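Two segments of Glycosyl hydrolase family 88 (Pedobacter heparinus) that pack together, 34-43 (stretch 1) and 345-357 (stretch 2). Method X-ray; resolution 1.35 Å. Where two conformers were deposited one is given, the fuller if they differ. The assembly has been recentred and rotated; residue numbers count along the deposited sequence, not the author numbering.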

# COMPACT_ATOMS: atom_id res chain seq x y z
N LYS A 34 7.87 20.03 9.58
CA LYS A 34 6.54 20.64 9.67
C LYS A 34 5.46 19.68 9.19
O LYS A 34 4.34 19.68 9.72
CB LYS A 34 6.47 22.02 9.00
CG LYS A 34 6.99 22.10 7.57
CD LYS A 34 7.10 23.55 7.08
CE LYS A 34 8.15 24.36 7.85
NZ LYS A 34 8.28 25.75 7.30
N SER A 35 5.79 18.85 8.21
CA SER A 35 4.82 17.88 7.71
C SER A 35 4.49 16.85 8.77
O SER A 35 3.33 16.47 8.94
CB SER A 35 5.34 17.24 6.43
OG SER A 35 5.52 18.23 5.43
N THR A 36 5.50 16.41 9.51
CA THR A 36 5.30 15.48 10.60
C THR A 36 4.43 16.11 11.70
O THR A 36 3.52 15.46 12.21
CB THR A 36 6.64 14.99 11.17
OG1 THR A 36 7.35 14.31 10.13
CG2 THR A 36 6.40 14.02 12.30
N LYS A 37 4.70 17.36 12.06
CA LYS A 37 3.89 18.05 13.07
C LYS A 37 2.44 18.10 12.64
O LYS A 37 1.54 17.80 13.42
CB LYS A 37 4.39 19.47 13.29
CG LYS A 37 5.74 19.57 13.93
CD LYS A 37 6.20 21.03 13.93
CE LYS A 37 7.71 21.12 13.93
NZ LYS A 37 8.29 20.57 15.16
N THR A 38 2.22 18.46 11.38
CA THR A 38 0.87 18.51 10.85
C THR A 38 0.20 17.14 10.89
O THR A 38 -0.95 17.03 11.30
CB THR A 38 0.85 19.09 9.45
OG1 THR A 38 1.20 20.48 9.54
CG2 THR A 38 -0.55 18.95 8.83
N ALA A 39 0.93 16.10 10.48
CA ALA A 39 0.38 14.76 10.48
C ALA A 39 -0.06 14.33 11.88
O ALA A 39 -1.13 13.74 12.05
CB ALA A 39 1.39 13.78 9.91
N VAL A 40 0.75 14.65 12.88
CA VAL A 40 0.42 14.31 14.26
C VAL A 40 -0.87 15.01 14.69
O VAL A 40 -1.74 14.39 15.31
CB VAL A 40 1.59 14.64 15.19
CG1 VAL A 40 1.19 14.46 16.64
CG2 VAL A 40 2.77 13.73 14.86
N ILE A 41 -1.02 16.29 14.35
CA ILE A 41 -2.25 17.00 14.68
C ILE A 41 -3.46 16.37 13.99
O ILE A 41 -4.51 16.14 14.63
CB ILE A 41 -2.16 18.50 14.31
CG1 ILE A 41 -1.17 19.20 15.24
CG2 ILE A 41 -3.51 19.17 14.44
CD1 ILE A 41 -0.71 20.54 14.72
N GLN A 42 -3.33 16.08 12.71
CA GLN A 42 -4.42 15.48 11.95
C GLN A 42 -4.87 14.16 12.57
O GLN A 42 -6.06 13.94 12.80
CB GLN A 42 -4.01 15.29 10.49
CG GLN A 42 -3.82 16.60 9.69
CD GLN A 42 -5.12 17.40 9.54
OE1 GLN A 42 -5.58 18.02 10.50
NE2 GLN A 42 -5.71 17.38 8.34
N LEU A 43 -3.90 13.29 12.87
CA LEU A 43 -4.19 11.99 13.45
C LEU A 43 -4.81 12.14 14.83
O LEU A 43 -5.71 11.38 15.19
CB LEU A 43 -2.91 11.16 13.55
CG LEU A 43 -2.37 10.67 12.21
CD1 LEU A 43 -1.02 9.98 12.41
CD2 LEU A 43 -3.38 9.74 11.48
N TYR A 345 -0.55 19.36 -1.77
CA TYR A 345 -0.90 17.99 -1.38
C TYR A 345 -1.14 17.74 0.10
O TYR A 345 -1.87 16.82 0.46
CB TYR A 345 0.13 16.99 -1.93
CG TYR A 345 -0.02 16.79 -3.41
CD1 TYR A 345 -0.89 15.84 -3.91
CD2 TYR A 345 0.68 17.57 -4.31
CE1 TYR A 345 -1.06 15.65 -5.27
CE2 TYR A 345 0.53 17.39 -5.69
CZ TYR A 345 -0.36 16.44 -6.16
OH TYR A 345 -0.55 16.24 -7.50
N LEU A 346 -0.52 18.54 0.96
CA LEU A 346 -0.59 18.30 2.39
C LEU A 346 -1.66 19.18 3.02
O LEU A 346 -1.58 20.41 2.95
CB LEU A 346 0.77 18.58 3.04
CG LEU A 346 0.85 18.36 4.55
CD1 LEU A 346 0.85 16.87 4.84
CD2 LEU A 346 2.08 18.99 5.12
N ALA A 347 -2.67 18.56 3.61
CA ALA A 347 -3.75 19.31 4.27
C ALA A 347 -3.23 20.23 5.37
O ALA A 347 -2.27 19.90 6.09
CB ALA A 347 -4.73 18.33 4.88
N LYS A 348 -3.88 21.37 5.54
CA LYS A 348 -3.58 22.22 6.69
C LYS A 348 -4.19 21.61 7.94
O LYS A 348 -5.22 20.94 7.86
CB LYS A 348 -4.17 23.60 6.47
CG LYS A 348 -3.51 24.29 5.33
CD LYS A 348 -4.20 25.60 4.95
CE LYS A 348 -3.62 26.17 3.67
NZ LYS A 348 -3.90 25.34 2.45
N PRO A 349 -3.57 21.85 9.11
CA PRO A 349 -4.10 21.30 10.36
C PRO A 349 -5.57 21.65 10.53
O PRO A 349 -5.97 22.80 10.38
CB PRO A 349 -3.28 22.01 11.43
CG PRO A 349 -1.99 22.32 10.76
CD PRO A 349 -2.31 22.59 9.32
N GLY A 350 -6.36 20.63 10.83
CA GLY A 350 -7.77 20.82 11.08
C GLY A 350 -8.67 20.73 9.87
O GLY A 350 -9.90 20.67 10.01
N GLU A 351 -8.07 20.72 8.68
CA GLU A 351 -8.84 20.66 7.43
C GLU A 351 -8.90 19.27 6.81
O GLU A 351 -8.36 18.32 7.37
CB GLU A 351 -8.26 21.66 6.43
CG GLU A 351 -8.25 23.07 7.05
CD GLU A 351 -7.96 24.18 6.06
OE1 GLU A 351 -7.68 23.87 4.88
OE2 GLU A 351 -8.03 25.36 6.47
N ASN A 352 -9.57 19.14 5.67
CA ASN A 352 -9.52 17.89 4.90
C ASN A 352 -10.12 16.69 5.67
O ASN A 352 -9.73 15.55 5.44
CB ASN A 352 -8.06 17.60 4.51
CG ASN A 352 -7.90 16.68 3.30
OD1 ASN A 352 -8.69 16.73 2.36
ND2 ASN A 352 -6.86 15.85 3.33
N GLN A 353 -11.07 16.96 6.57
CA GLN A 353 -11.66 15.92 7.40
C GLN A 353 -10.60 15.11 8.17
O GLN A 353 -10.79 13.93 8.50
CB GLN A 353 -12.61 15.03 6.58
CG GLN A 353 -13.80 15.81 5.98
CD GLN A 353 -14.89 16.15 7.01
OE1 GLN A 353 -14.60 16.32 8.19
NE2 GLN A 353 -16.14 16.21 6.57
N PHE A 354 -9.50 15.79 8.48
CA PHE A 354 -8.37 15.25 9.25
C PHE A 354 -7.53 14.21 8.51
O PHE A 354 -6.63 13.60 9.11
CB PHE A 354 -8.80 14.72 10.62
CG PHE A 354 -9.64 15.69 11.41
CD1 PHE A 354 -9.22 17.01 11.59
CD2 PHE A 354 -10.85 15.30 11.97
CE1 PHE A 354 -10.01 17.90 12.31
CE2 PHE A 354 -11.63 16.18 12.70
CZ PHE A 354 -11.21 17.48 12.86
N PHE A 355 -7.78 14.02 7.21
CA PHE A 355 -6.84 13.27 6.40
C PHE A 355 -5.57 14.08 6.18
O PHE A 355 -5.60 15.31 6.17
CB PHE A 355 -7.43 12.91 5.05
CG PHE A 355 -8.54 11.90 5.12
CD1 PHE A 355 -8.26 10.54 5.18
CD2 PHE A 355 -9.87 12.30 5.13
CE1 PHE A 355 -9.28 9.59 5.23
CE2 PHE A 355 -10.90 11.36 5.18
CZ PHE A 355 -10.61 10.00 5.23
N ILE A 356 -4.47 13.40 5.95
CA ILE A 356 -3.16 14.05 5.84
C ILE A 356 -2.90 14.59 4.42
O ILE A 356 -2.53 15.74 4.26
CB ILE A 356 -2.05 13.09 6.29
CG1 ILE A 356 -2.24 12.71 7.78
CG2 ILE A 356 -0.68 13.71 6.06
CD1 ILE A 356 -1.39 11.56 8.27
N LEU A 357 -3.09 13.76 3.39
CA LEU A 357 -2.88 14.16 2.00
C LEU A 357 -4.18 14.38 1.25
O LEU A 357 -5.25 13.90 1.64
CB LEU A 357 -2.09 13.09 1.26
CG LEU A 357 -0.65 12.84 1.70
CD1 LEU A 357 -0.01 11.81 0.77
CD2 LEU A 357 0.15 14.12 1.70
O HOH W 1 -0.11 21.63 6.52

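Stretch 1 is a helical segment lying against an irregular loop, stretch 2, that is more than 300 residues away in sequence; together they bury 567 Å². Lys34 and Thr36 stay out of the contact. Ser35, buried, sets OG 3.5 Å from CD2 of Leu346, a van der Waals approach, while its hydroxyl is satisfied by a hydrogen bond elsewhere in the structure. Lys37 is exposed and makes no contact. One turn on from Lys34, Thr38 points its CA-to-CB bond toward the loop: CG2 rests 3.4 Å from Ala347 O, and OG1 lies 3.9 Å from Pro349 CG. The hydroxyl and the methyl thus both lie against the loop, and a water that donates a hydrogen bond to Ala347 O (2.8 Å) is weakly bonded to Thr38 OG1 (3.5 Å). Ala39 offers only a methyl, its CB 3.9 Å from Ile356 CD1. Val40 faces away. Ile41, though exposed, packs its CG2 against Pro349 CB at 4.1 Å.

Gln42 is the centre of the contact, buried and with 135 Å² covered by the loop. With chi1 and chi2 both m, its amide reaches three backbone groups: OE1 accepts from Gly350 N (2.7 Å), and NE2 donates to Glu351 O and to Phe355 O (3.0 Å each). An amide suits this place because it pairs an acceptor with a two-proton donor, meeting both NH and carbonyl groups of the loop. The type II turn from Lys348 to Glu351 presents Gly350 N; at phi 89° a CB there would jam against the preceding carbonyl O, so glycine fits. Gln42 OE1 also lies at the edge of the Phe354 ring, 3.9 Å from Phe354 CD1. Finally, Leu43 starts away from the loop, but its end comes nearer, CG reaching 4.2 Å from Ile356 CD1, the same methyl that meets Ala39.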